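Local atomic coordinates of probable chitinase A (Chromobacterium violaceum, PDB entry 4TX8), a protein that probably hydrolyses internal beta-1,4 linkages of chitin as a family 18 glycoside hydrolase and carries an additional carbohydrate-binding module. Residues M254-H258 and P259-G263; K338-P342 and D343-F347; L276-I279 and D280-D284; G359-T362 and A363-A367; G224-V227 and G228-V231. All coordinates share one frame; numbering follows the deposited sequence.

Contact 1 of 5, residues M254-H258 and P259-G263; sequences MAPEH and PYVQG. With CA (calcium ion), chain D.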
loop_
_atom_site.group_PDB
_atom_site.type_symbol
_atom_site.label_atom_id
_atom_site.label_comp_id
_atom_site.label_asym_id
_atom_site.label_seq_id
_atom_site.Cartn_x
_atom_site.Cartn_y
_atom_site.Cartn_z
ATOM N N MET A 254 7.960 -0.007 3.004
ATOM C CA MET A 254 7.447 0.666 4.187
ATOM C C MET A 254 6.263 1.532 3.805
ATOM O O MET A 254 6.282 2.196 2.768
ATOM C CB MET A 254 8.522 1.532 4.841
ATOM C CG MET A 254 9.808 0.805 5.182
ATOM S SD MET A 254 11.060 1.980 5.725
ATOM C CE MET A 254 12.440 0.867 6.041
ATOM N N ALA A 255 5.238 1.538 4.648
ATOM C CA ALA A 255 4.078 2.384 4.397
ATOM C C ALA A 255 3.691 3.214 5.617
ATOM O O ALA A 255 2.571 3.105 6.105
ATOM C CB ALA A 255 2.897 1.532 3.947
ATOM N N PRO A 256 4.608 4.062 6.107
ATOM C CA PRO A 256 4.248 4.866 7.277
ATOM C C PRO A 256 3.401 6.081 6.906
ATOM O O PRO A 256 3.489 6.578 5.785
ATOM C CB PRO A 256 5.606 5.292 7.833
ATOM C CG PRO A 256 6.490 5.339 6.643
ATOM C CD PRO A 256 5.973 4.354 5.637
ATOM N N GLU A 257 2.578 6.537 7.843
ATOM C CA GLU A 257 1.794 7.751 7.663
ATOM C C GLU A 257 2.724 8.955 7.715
ATOM O O GLU A 257 3.731 8.926 8.425
ATOM C CB GLU A 257 0.706 7.836 8.732
ATOM C CG GLU A 257 -0.154 6.582 8.781
ATOM C CD GLU A 257 -1.133 6.566 9.936
ATOM O OE1 GLU A 257 -1.779 7.603 10.193
ATOM O OE2 GLU A 257 -1.257 5.508 10.588
ATOM N N HIS A 258 2.399 10.013 6.978
ATOM C CA HIS A 258 3.374 11.088 6.789
ATOM C C HIS A 258 3.813 11.838 8.066
ATOM O O HIS A 258 4.926 12.362 8.088
ATOM C CB HIS A 258 2.879 12.086 5.718
ATOM C CG HIS A 258 1.728 12.952 6.130
ATOM N ND1 HIS A 258 1.842 13.952 7.073
ATOM C CD2 HIS A 258 0.456 13.018 5.667
ATOM C CE1 HIS A 258 0.681 14.569 7.201
ATOM N NE2 HIS A 258 -0.177 14.022 6.358
ATOM N N PRO A 259 2.982 11.871 9.133
ATOM C CA PRO A 259 3.568 12.467 10.345
ATOM C C PRO A 259 4.818 11.741 10.856
ATOM O O PRO A 259 5.684 12.380 11.456
ATOM C CB PRO A 259 2.435 12.358 11.370
ATOM C CG PRO A 259 1.197 12.385 10.556
ATOM C CD PRO A 259 1.533 11.631 9.300
ATOM N N TYR A 260 4.911 10.436 10.614
ATOM C CA TYR A 260 6.061 9.654 11.064
ATOM C C TYR A 260 7.313 9.925 10.236
ATOM O O TYR A 260 8.420 9.570 10.644
ATOM C CB TYR A 260 5.747 8.156 11.016
ATOM C CG TYR A 260 4.720 7.693 12.022
ATOM C CD1 TYR A 260 3.360 7.850 11.779
ATOM C CD2 TYR A 260 5.108 7.086 13.209
ATOM C CE1 TYR A 260 2.415 7.418 12.698
ATOM C CE2 TYR A 260 4.174 6.652 14.130
ATOM C CZ TYR A 260 2.830 6.823 13.870
ATOM O OH TYR A 260 1.901 6.392 14.788
ATOM N N VAL A 261 7.138 10.539 9.068
ATOM C CA VAL A 261 8.255 10.761 8.157
ATOM C C VAL A 261 8.471 12.253 7.896
ATOM O O VAL A 261 9.270 12.892 8.581
ATOM C CB VAL A 261 8.040 10.013 6.825
ATOM C CG1 VAL A 261 9.269 10.130 5.932
ATOM C CG2 VAL A 261 7.740 8.550 7.101
ATOM N N GLN A 262 7.751 12.811 6.925
ATOM C CA GLN A 262 7.936 14.213 6.561
ATOM C C GLN A 262 7.547 15.154 7.699
ATOM O O GLN A 262 7.986 16.304 7.735
ATOM C CB GLN A 262 7.139 14.552 5.299
ATOM C CG GLN A 262 7.644 13.852 4.036
ATOM C CD GLN A 262 6.897 12.562 3.741
ATOM O OE1 GLN A 262 6.265 11.985 4.626
ATOM N NE2 GLN A 262 6.957 12.110 2.489
ATOM N N GLY A 263 6.736 14.662 8.633
ATOM C CA GLY A 263 6.385 15.426 9.819
ATOM C C GLY A 263 7.607 15.873 10.605
ATOM O O GLY A 263 7.578 16.901 11.280
HETATM CA CA CA D . 1.325 2.731 8.134
HETATM O O HOH W 1 -0.891 2.882 9.380
#
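Pro256 and Val261 meet across a short 3-10 turn that follows strand 251-254 of the TIM barrel, and they illustrate how one loop can be packed hard on one flank and more loosely on the other. On the tight flank Pro256 CG presses on Val261 CG2 at 3.5 Å, closer than two carbons usually settle. The valine carries CG1 anti to the backbone N (chi1 -174°), which leaves CG2 as the branch turned to the proline; Leu276 and Ile279 of helix 276-281 and Leu323 of helix 313-325 pack on the valine as well. The turn itself is pinned by His258 O, which receives Val261 N at 3.0 Å and, from the opposite face of the carbonyl plane, Gly263 N. One residue earlier, Tyr260 N donates to Glu257 O over 2.9 Å. Pro259 lays its CD over one face of the His258 imidazole, toward the rim, in a CH-pi contact 3.5 Å from CD to the ring centroid, while His258 NE2 is bonded to Gly297 O.

The looser flank belongs to Glu257, partly exposed, whose extended chain passes the calcium without binding it and meets it through a water. Its OE2 accepts from this water at 2.9 Å, which also ligates the ion, and its OE1 is held by Asn296. Ala255 O binds the calcium directly at 2.4 Å, together with Asp218 and Glu220. Back in the buried part, Gln262 donates through NE2 to Gly319 O, but its OE1, 3.6 Å from His258 CB, has no polar partner in the model.

Contact 2 of 5, residues K338-P342 and D343-F347; sequences KGLRP and DQVAF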
loop_
_atom_site.group_PDB
_atom_site.type_symbol
_atom_site.label_atom_id
_atom_site.label_comp_id
_atom_site.label_asym_id
_atom_site.label_seq_id
_atom_site.Cartn_x
_atom_site.Cartn_y
_atom_site.Cartn_z
ATOM N N LYS A 338 18.768 12.268 4.841
ATOM C CA LYS A 338 19.411 12.149 3.535
ATOM C C LYS A 338 18.457 11.518 2.529
ATOM O O LYS A 338 17.836 10.493 2.810
ATOM C CB LYS A 338 20.697 11.329 3.638
ATOM C CG LYS A 338 21.727 11.938 4.571
ATOM C CD LYS A 338 22.145 13.314 4.083
ATOM C CE LYS A 338 22.511 14.230 5.237
ATOM N NZ LYS A 338 22.901 15.581 4.747
ATOM N N GLY A 339 18.351 12.137 1.359
ATOM C CA GLY A 339 17.410 11.707 0.342
ATOM C C GLY A 339 17.618 10.292 -0.159
ATOM O O GLY A 339 18.720 9.747 -0.084
ATOM N N LEU A 340 16.544 9.697 -0.666
ATOM C CA LEU A 340 16.586 8.360 -1.247
ATOM C C LEU A 340 16.631 8.441 -2.767
ATOM O O LEU A 340 16.377 9.496 -3.344
ATOM C CB LEU A 340 15.367 7.545 -0.811
ATOM C CG LEU A 340 15.192 7.287 0.685
ATOM C CD1 LEU A 340 13.759 6.869 0.988
ATOM C CD2 LEU A 340 16.174 6.222 1.147
ATOM N N ARG A 341 16.942 7.323 -3.414
ATOM C CA ARG A 341 16.840 7.246 -4.866
ATOM C C ARG A 341 15.375 7.313 -5.277
ATOM O O ARG A 341 14.506 6.823 -4.555
ATOM C CB ARG A 341 17.469 5.959 -5.395
ATOM C CG ARG A 341 18.949 5.795 -5.090
ATOM C CD ARG A 341 19.501 4.599 -5.846
ATOM N NE ARG A 341 18.602 3.457 -5.740
ATOM C CZ ARG A 341 18.679 2.535 -4.788
ATOM N NH1 ARG A 341 19.629 2.613 -3.866
ATOM N NH2 ARG A 341 17.812 1.534 -4.763
ATOM N N PRO A 342 15.093 7.923 -6.438
ATOM C CA PRO A 342 13.721 7.960 -6.958
ATOM C C PRO A 342 13.094 6.571 -7.090
ATOM O O PRO A 342 11.889 6.438 -6.879
ATOM C CB PRO A 342 13.886 8.616 -8.328
ATOM C CG PRO A 342 15.099 9.486 -8.174
ATOM C CD PRO A 342 16.019 8.726 -7.258
ATOM N N ASP A 343 13.891 5.554 -7.410
ATOM C CA ASP A 343 13.352 4.203 -7.563
ATOM C C ASP A 343 12.935 3.595 -6.223
ATOM O O ASP A 343 12.342 2.516 -6.187
ATOM C CB ASP A 343 14.363 3.284 -8.261
ATOM C CG ASP A 343 15.639 3.084 -7.456
ATOM O OD1 ASP A 343 15.619 2.309 -6.474
ATOM O OD2 ASP A 343 16.672 3.684 -7.819
ATOM N N GLN A 344 13.243 4.287 -5.128
ATOM C CA GLN A 344 12.889 3.823 -3.788
ATOM C C GLN A 344 11.661 4.533 -3.237
ATOM O O GLN A 344 11.262 4.300 -2.094
ATOM C CB GLN A 344 14.048 4.032 -2.816
ATOM C CG GLN A 344 15.256 3.153 -3.046
ATOM C CD GLN A 344 16.366 3.467 -2.065
ATOM O OE1 GLN A 344 16.981 4.531 -2.130
ATOM N NE2 GLN A 344 16.615 2.551 -1.136
ATOM N N VAL A 345 11.073 5.416 -4.035
ATOM C CA VAL A 345 10.000 6.264 -3.537
ATOM C C VAL A 345 8.732 6.159 -4.382
ATOM O O VAL A 345 8.773 6.226 -5.612
ATOM C CB VAL A 345 10.446 7.742 -3.471
ATOM C CG1 VAL A 345 9.340 8.615 -2.896
ATOM C CG2 VAL A 345 11.718 7.878 -2.635
ATOM N N ALA A 346 7.608 5.983 -3.697
ATOM C CA ALA A 346 6.293 5.993 -4.318
ATOM C C ALA A 346 5.350 6.743 -3.384
ATOM O O ALA A 346 5.727 7.057 -2.255
ATOM C CB ALA A 346 5.805 4.574 -4.575
ATOM N N PHE A 347 4.137 7.051 -3.834
ATOM C CA PHE A 347 3.180 7.671 -2.922
ATOM C C PHE A 347 1.922 6.823 -2.736
ATOM O O PHE A 347 1.426 6.202 -3.676
ATOM C CB PHE A 347 2.819 9.095 -3.377
ATOM C CG PHE A 347 2.314 9.205 -4.794
ATOM C CD1 PHE A 347 0.997 8.900 -5.109
ATOM C CD2 PHE A 347 3.140 9.688 -5.799
ATOM C CE1 PHE A 347 0.525 9.032 -6.406
ATOM C CE2 PHE A 347 2.676 9.826 -7.098
ATOM C CZ PHE A 347 1.366 9.496 -7.403
#
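Arg341 meets two side chains, Asp343 and Gln344, of the 3-10 turn that leads into barrel strand 345-350, and each meets it in a different orientation. Asp343 comes at the edge of the guanidinium: the two planes stand 25° apart, and the grip is side-on, one nitrogen to each oxygen. NE reaches Asp343 OD2 at 2.8 Å, and NH2 reaches Asp343 OD1 at 2.9 Å, both carboxylate oxygens using their syn lone pairs. Gln344 instead lies over a face. Its amide is stacked on the guanidinium with the planes 8° apart, and Gln344 CG approaches Arg341 NH2 to 3.5 Å. The bend in the arginine chain (chi3 -45°) folds the flat group back so that it can be paired at its edge and stacked on its face at once.

Next to this polar group, Leu340 crosses Gln344 at about a right angle, and its CB also touches Val345 CG2. The turn is closed by Gln344 N donating to Arg341 O at 2.9 Å and Val345 N to Pro342 O at 3.1 Å. The glutamine amide is fixed at both ends: NE2 donates to Arg283 O and Leu286 O, while OE1 accepts Arg341 N at 3.1 Å in its carbonyl plane, on a lone pair.

Contact 3 of 5, residues L276-I279 and D280-D284; sequences LPII and DGLRD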
loop_
_atom_site.group_PDB
_atom_site.type_symbol
_atom_site.label_atom_id
_atom_site.label_comp_id
_atom_site.label_asym_id
_atom_site.label_seq_id
_atom_site.Cartn_x
_atom_site.Cartn_y
_atom_site.Cartn_z
ATOM N N LEU A 276 12.080 8.190 10.761
ATOM C CA LEU A 276 13.234 8.599 9.959
ATOM C C LEU A 276 14.517 7.788 10.231
ATOM O O LEU A 276 15.218 7.428 9.285
ATOM C CB LEU A 276 13.504 10.097 10.149
ATOM C CG LEU A 276 12.392 11.038 9.662
ATOM C CD1 LEU A 276 12.665 12.473 10.082
ATOM C CD2 LEU A 276 12.212 10.952 8.151
ATOM N N PRO A 277 14.839 7.491 11.505
ATOM C CA PRO A 277 16.032 6.647 11.659
ATOM C C PRO A 277 15.817 5.201 11.201
ATOM O O PRO A 277 16.790 4.515 10.891
ATOM C CB PRO A 277 16.323 6.710 13.165
ATOM C CG PRO A 277 15.058 7.157 13.792
ATOM C CD PRO A 277 14.376 8.030 12.797
ATOM N N ILE A 278 14.568 4.748 11.146
ATOM C CA ILE A 278 14.270 3.416 10.624
ATOM C C ILE A 278 14.557 3.363 9.123
ATOM O O ILE A 278 15.207 2.437 8.634
ATOM C CB ILE A 278 12.805 3.012 10.889
ATOM C CG1 ILE A 278 12.535 2.951 12.395
ATOM C CG2 ILE A 278 12.487 1.674 10.232
ATOM C CD1 ILE A 278 11.081 2.699 12.750
ATOM N N ILE A 279 14.071 4.370 8.403
ATOM C CA ILE A 279 14.364 4.521 6.982
ATOM C C ILE A 279 15.865 4.641 6.742
ATOM O O ILE A 279 16.419 3.988 5.856
ATOM C CB ILE A 279 13.671 5.765 6.391
ATOM C CG1 ILE A 279 12.154 5.666 6.560
ATOM C CG2 ILE A 279 14.044 5.940 4.925
ATOM C CD1 ILE A 279 11.431 6.978 6.314
ATOM N N ASP A 280 16.518 5.481 7.539
ATOM C CA ASP A 280 17.943 5.740 7.370
ATOM C C ASP A 280 18.761 4.473 7.595
ATOM O O ASP A 280 19.670 4.167 6.825
ATOM C CB ASP A 280 18.405 6.846 8.321
ATOM C CG ASP A 280 19.872 7.187 8.147
ATOM O OD1 ASP A 280 20.327 7.308 6.988
ATOM O OD2 ASP A 280 20.574 7.325 9.172
ATOM N N GLY A 281 18.423 3.731 8.646
ATOM C CA GLY A 281 19.121 2.500 8.968
ATOM C C GLY A 281 18.944 1.395 7.940
ATOM O O GLY A 281 19.791 0.516 7.824
ATOM N N LEU A 282 17.846 1.438 7.189
ATOM C CA LEU A 282 17.546 0.386 6.220
ATOM C C LEU A 282 17.600 0.862 4.770
ATOM O O LEU A 282 17.131 0.162 3.872
ATOM C CB LEU A 282 16.161 -0.209 6.504
ATOM C CG LEU A 282 16.025 -1.017 7.795
ATOM C CD1 LEU A 282 14.566 -1.314 8.094
ATOM C CD2 LEU A 282 16.827 -2.308 7.699
ATOM N N ARG A 283 18.174 2.040 4.534
ATOM C CA ARG A 283 18.110 2.655 3.210
ATOM C C ARG A 283 18.773 1.805 2.123
ATOM O O ARG A 283 18.332 1.816 0.974
ATOM C CB ARG A 283 18.734 4.059 3.230
ATOM C CG ARG A 283 20.234 4.107 3.480
ATOM C CD ARG A 283 20.778 5.520 3.271
ATOM N NE ARG A 283 20.082 6.511 4.091
ATOM C CZ ARG A 283 19.339 7.503 3.605
ATOM N NH1 ARG A 283 19.195 7.651 2.295
ATOM N NH2 ARG A 283 18.743 8.355 4.430
ATOM N N ASP A 284 19.813 1.058 2.483
ATOM C CA ASP A 284 20.489 0.196 1.515
ATOM C C ASP A 284 19.623 -1.002 1.137
ATOM O O ASP A 284 19.822 -1.619 0.091
ATOM C CB ASP A 284 21.832 -0.291 2.063
ATOM C CG ASP A 284 22.840 0.833 2.225
ATOM O OD1 ASP A 284 22.786 1.802 1.438
ATOM O OD2 ASP A 284 23.687 0.747 3.140
#
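Leu282 N is divided between two carbonyls, Ile279 O at 3.2 Å and Ile278 O at the same separation through a weak bond. This sharing marks the place where the helix runs out. Upstream the regular i to i+4 pattern is intact, with Asp280 N on Leu276 O at 2.9 Å and Gly281 N on Pro277 O at 2.9 Å; at Leu282 the donor slips toward an i to i+3 partner as the chain leaves helical angles.

A second shared atom lies just beyond. Asp280 OD1 takes both Arg283 NE, at 3.0 Å and on its anti lone pair, and Arg283 NH2, at 3.2 Å and out of the carboxylate plane. This side-on salt bridge leans on one oxygen only. The arginine starts from chi1 67°, CG between backbone N and carbonyl carbon, and bends again at chi3, which curls the guanidinium back over the helix end; NH2 is also bonded to Lys338 O, so the arginine ties the helix end to the end of strand 336-338.

On the buried side Ile278 CG2 meets Leu282 CD1 at 4.2 Å, and Leu282 packs on Val236 of helix 230-246 and on Leu252 and Met254. The helix is the crossover between strands 251-254 and 288-292, a beta-alpha-beta unit of the TIM barrel.

Contact 4 of 5, residues G359-T362 and A363-A367; sequences GFVT and ADTVA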
loop_
_atom_site.group_PDB
_atom_site.type_symbol
_atom_site.label_atom_id
_atom_site.label_comp_id
_atom_site.label_asym_id
_atom_site.label_seq_id
_atom_site.Cartn_x
_atom_site.Cartn_y
_atom_site.Cartn_z
ATOM N N GLY A 359 -8.224 12.417 2.209
ATOM C CA GLY A 359 -7.067 12.294 1.340
ATOM C C GLY A 359 -7.368 11.605 0.025
ATOM O O GLY A 359 -6.459 11.140 -0.661
ATOM N N PHE A 360 -8.649 11.548 -0.325
ATOM C CA PHE A 360 -9.092 10.920 -1.564
ATOM C C PHE A 360 -8.555 11.653 -2.781
ATOM O O PHE A 360 -8.436 12.876 -2.777
ATOM C CB PHE A 360 -10.620 10.874 -1.616
ATOM C CG PHE A 360 -11.248 10.404 -0.341
ATOM C CD1 PHE A 360 -11.140 9.078 0.053
ATOM C CD2 PHE A 360 -11.942 11.288 0.472
ATOM C CE1 PHE A 360 -11.717 8.643 1.235
ATOM C CE2 PHE A 360 -12.522 10.860 1.652
ATOM C CZ PHE A 360 -12.411 9.536 2.033
ATOM N N VAL A 361 -8.233 10.899 -3.825
ATOM C CA VAL A 361 -7.738 11.481 -5.064
ATOM C C VAL A 361 -8.445 10.872 -6.269
ATOM O O VAL A 361 -8.905 9.735 -6.219
ATOM C CB VAL A 361 -6.213 11.278 -5.222
ATOM C CG1 VAL A 361 -5.452 12.031 -4.140
ATOM C CG2 VAL A 361 -5.868 9.797 -5.189
ATOM N N THR A 362 -8.539 11.639 -7.347
ATOM C CA THR A 362 -9.015 11.112 -8.619
ATOM C C THR A 362 -7.854 10.467 -9.361
ATOM O O THR A 362 -6.691 10.726 -9.050
ATOM C CB THR A 362 -9.619 12.208 -9.505
ATOM O OG1 THR A 362 -8.607 13.178 -9.803
ATOM C CG2 THR A 362 -10.784 12.890 -8.802
ATOM N N ALA A 363 -8.171 9.637 -10.348
ATOM C CA ALA A 363 -7.147 9.041 -11.195
ATOM C C ALA A 363 -6.364 10.126 -11.929
ATOM O O ALA A 363 -5.164 9.984 -12.166
ATOM C CB ALA A 363 -7.771 8.075 -12.183
ATOM N N ASP A 364 -7.053 11.209 -12.282
ATOM C CA ASP A 364 -6.433 12.336 -12.973
ATOM C C ASP A 364 -5.367 12.996 -12.104
ATOM O O ASP A 364 -4.279 13.322 -12.574
ATOM C CB ASP A 364 -7.493 13.366 -13.372
ATOM C CG ASP A 364 -6.927 14.489 -14.220
ATOM O OD1 ASP A 364 -6.287 14.197 -15.251
ATOM O OD2 ASP A 364 -7.117 15.668 -13.853
ATOM N N THR A 365 -5.695 13.197 -10.830
ATOM C CA THR A 365 -4.761 13.773 -9.868
ATOM C C THR A 365 -3.495 12.924 -9.758
ATOM O O THR A 365 -2.381 13.454 -9.757
ATOM C CB THR A 365 -5.402 13.908 -8.471
ATOM O OG1 THR A 365 -6.338 14.991 -8.478
ATOM C CG2 THR A 365 -4.340 14.169 -7.412
ATOM N N VAL A 366 -3.674 11.608 -9.672
ATOM C CA VAL A 366 -2.544 10.688 -9.616
ATOM C C VAL A 366 -1.691 10.828 -10.875
ATOM O O VAL A 366 -0.468 10.952 -10.791
ATOM C CB VAL A 366 -3.003 9.221 -9.458
ATOM C CG1 VAL A 366 -1.830 8.269 -9.628
ATOM C CG2 VAL A 366 -3.672 9.012 -8.102
ATOM N N ALA A 367 -2.341 10.828 -12.036
ATOM C CA ALA A 367 -1.633 10.967 -13.308
ATOM C C ALA A 367 -0.825 12.262 -13.358
ATOM O O ALA A 367 0.313 12.273 -13.833
ATOM C CB ALA A 367 -2.614 10.907 -14.472
HETATM O O HOH W 2 -8.156 14.611 -6.550
#
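The flat group at this helix start is the peptide group that carries Thr362 O: Val366 N comes to this oxygen at 3.2 Å, tilted only 20° from the carbonyl plane, and Val366 CG2 approaches the same oxygen at 3.6 Å. The same threonine serves twice. Its OG1, set between the backbone N and the carbonyl carbon (chi1 62°), is carried over the first turn of helix 363-375 and accepts from Thr365 N at 3.1 Å. A water completes the polar side: Thr362 N donates to it at 3.1 Å, and it donates to Thr365 OG1 at 2.7 Å, bridging the two residues where a capping box would join them directly. That hydroxyl also bonds to a citrate, probably picked up from the crystallisation liquor.

Turned toward the protein is a greasy counterpart. Val361 CG2 touches Val366 CG2 at 3.7 Å, and the two side chains cross at about a right angle; Val349 and Phe347 of strand 345-350 lie against Val361 and Val366 respectively. A threonine N-cap, with a hydrophobic staple joining the residue before the cap to the fourth residue of the helix, is what begins helix 363-375.

Contact 5 of 5, residues G224-V227 and G228-V231; sequences GIVV and GAPV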
loop_
_atom_site.group_PDB
_atom_site.type_symbol
_atom_site.label_atom_id
_atom_site.label_comp_id
_atom_site.label_asym_id
_atom_site.label_seq_id
_atom_site.Cartn_x
_atom_site.Cartn_y
_atom_site.Cartn_z
ATOM N N GLY A 224 4.036 1.449 18.893
ATOM C CA GLY A 224 4.665 2.449 19.739
ATOM C C GLY A 224 5.939 3.008 19.137
ATOM O O GLY A 224 6.958 3.148 19.817
ATOM N N ILE A 225 5.890 3.322 17.849
ATOM C CA ILE A 225 7.048 3.896 17.189
ATOM C C ILE A 225 7.088 5.391 17.479
ATOM O O ILE A 225 6.426 6.193 16.816
ATOM C CB ILE A 225 7.036 3.614 15.676
ATOM C CG1 ILE A 225 7.141 2.103 15.441
ATOM C CG2 ILE A 225 8.186 4.336 14.983
ATOM C CD1 ILE A 225 7.280 1.707 13.992
ATOM N N VAL A 226 7.845 5.740 18.516
ATOM C CA VAL A 226 8.057 7.122 18.907
ATOM C C VAL A 226 9.552 7.382 19.023
ATOM O O VAL A 226 10.344 6.443 19.131
ATOM C CB VAL A 226 7.368 7.464 20.246
ATOM C CG1 VAL A 226 5.859 7.287 20.137
ATOM C CG2 VAL A 226 7.933 6.611 21.369
ATOM N N VAL A 227 9.933 8.655 18.995
ATOM C CA VAL A 227 11.336 9.039 19.107
ATOM C C VAL A 227 11.950 8.529 20.407
ATOM O O VAL A 227 11.441 8.806 21.495
ATOM C CB VAL A 227 11.506 10.570 19.030
ATOM C CG1 VAL A 227 12.946 10.965 19.328
ATOM C CG2 VAL A 227 11.077 11.084 17.663
ATOM N N GLY A 228 13.035 7.771 20.286
ATOM C CA GLY A 228 13.758 7.284 21.447
ATOM C C GLY A 228 13.349 5.902 21.919
ATOM O O GLY A 228 13.969 5.343 22.823
ATOM N N ALA A 229 12.306 5.343 21.314
ATOM C CA ALA A 229 11.823 4.025 21.710
ATOM C C ALA A 229 12.760 2.931 21.211
ATOM O O ALA A 229 13.296 3.025 20.107
ATOM C CB ALA A 229 10.412 3.796 21.187
ATOM N N PRO A 230 12.969 1.890 22.034
ATOM C CA PRO A 230 13.826 0.752 21.679
ATOM C C PRO A 230 13.435 0.080 20.362
ATOM O O PRO A 230 14.306 -0.446 19.670
ATOM C CB PRO A 230 13.628 -0.208 22.855
ATOM C CG PRO A 230 13.315 0.682 24.001
ATOM C CD PRO A 230 12.487 1.800 23.423
ATOM N N VAL A 231 12.149 0.107 20.021
ATOM C CA VAL A 231 11.658 -0.540 18.808
ATOM C C VAL A 231 12.302 0.051 17.550
ATOM O O VAL A 231 12.517 -0.654 16.565
ATOM C CB VAL A 231 10.113 -0.438 18.702
ATOM C CG1 VAL A 231 9.652 1.008 18.815
ATOM C CG2 VAL A 231 9.604 -1.077 17.411
#
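A type II beta turn from Val226 to Ala229 reverses the chain just before a helix. Its closing bond runs from Ala229 N to Val226 O at 3.1 Å. Val227, with psi at 124°, and Gly228, with a positive phi of 94°, together give the type II geometry. The two ends of the turn also touch through side chains: Val226 CG2 lies 3.8 Å from Ala229 CB. With CG1 of Val226 anti to the carbonyl carbon (chi1 -62°), CG2 falls between the backbone N and the carbonyl carbon, and from there it reaches across to the alanine.

In the TIM barrel this is the loop leaving strand 214-218 for helix 230-246, and its folding back brings the helix start against the earlier residues. Val231 CG1 reaches Gly224 O at 3.6 Å; it also makes a loose apolar contact with Ile225 CG1 at 4.3 Å. Ile225 is buried further by Leu219 and Tyr275, whereas Gly228 and Gly224 are exposed. Val227 is hydrogen-bonded through its backbone to Gly270, and its side chain rests on Tyr268.

How the contacts relate
Contact 1 is the most buried, its loop packed between barrel and helices and holding one calcium ligand; contacts 2, 3 and 5 are partly buried, while contact 4 lies at the surface. Contacts 1 and 3 share apolar packing, Val261 CG1 against Ile279 CD1, and contact 2 adds Leu340 CD1 against Ile279 CG2, so these three contacts form one connected patch. Contact 5 meets both 1 and 3 through Ile225. Contact 4 touches contact 2 alone among the others. Chemistry follows place: ion and carbonyl bonds in contact 1, salt bridges in 2 and 3, water and capping in 4, a simple turn in 5.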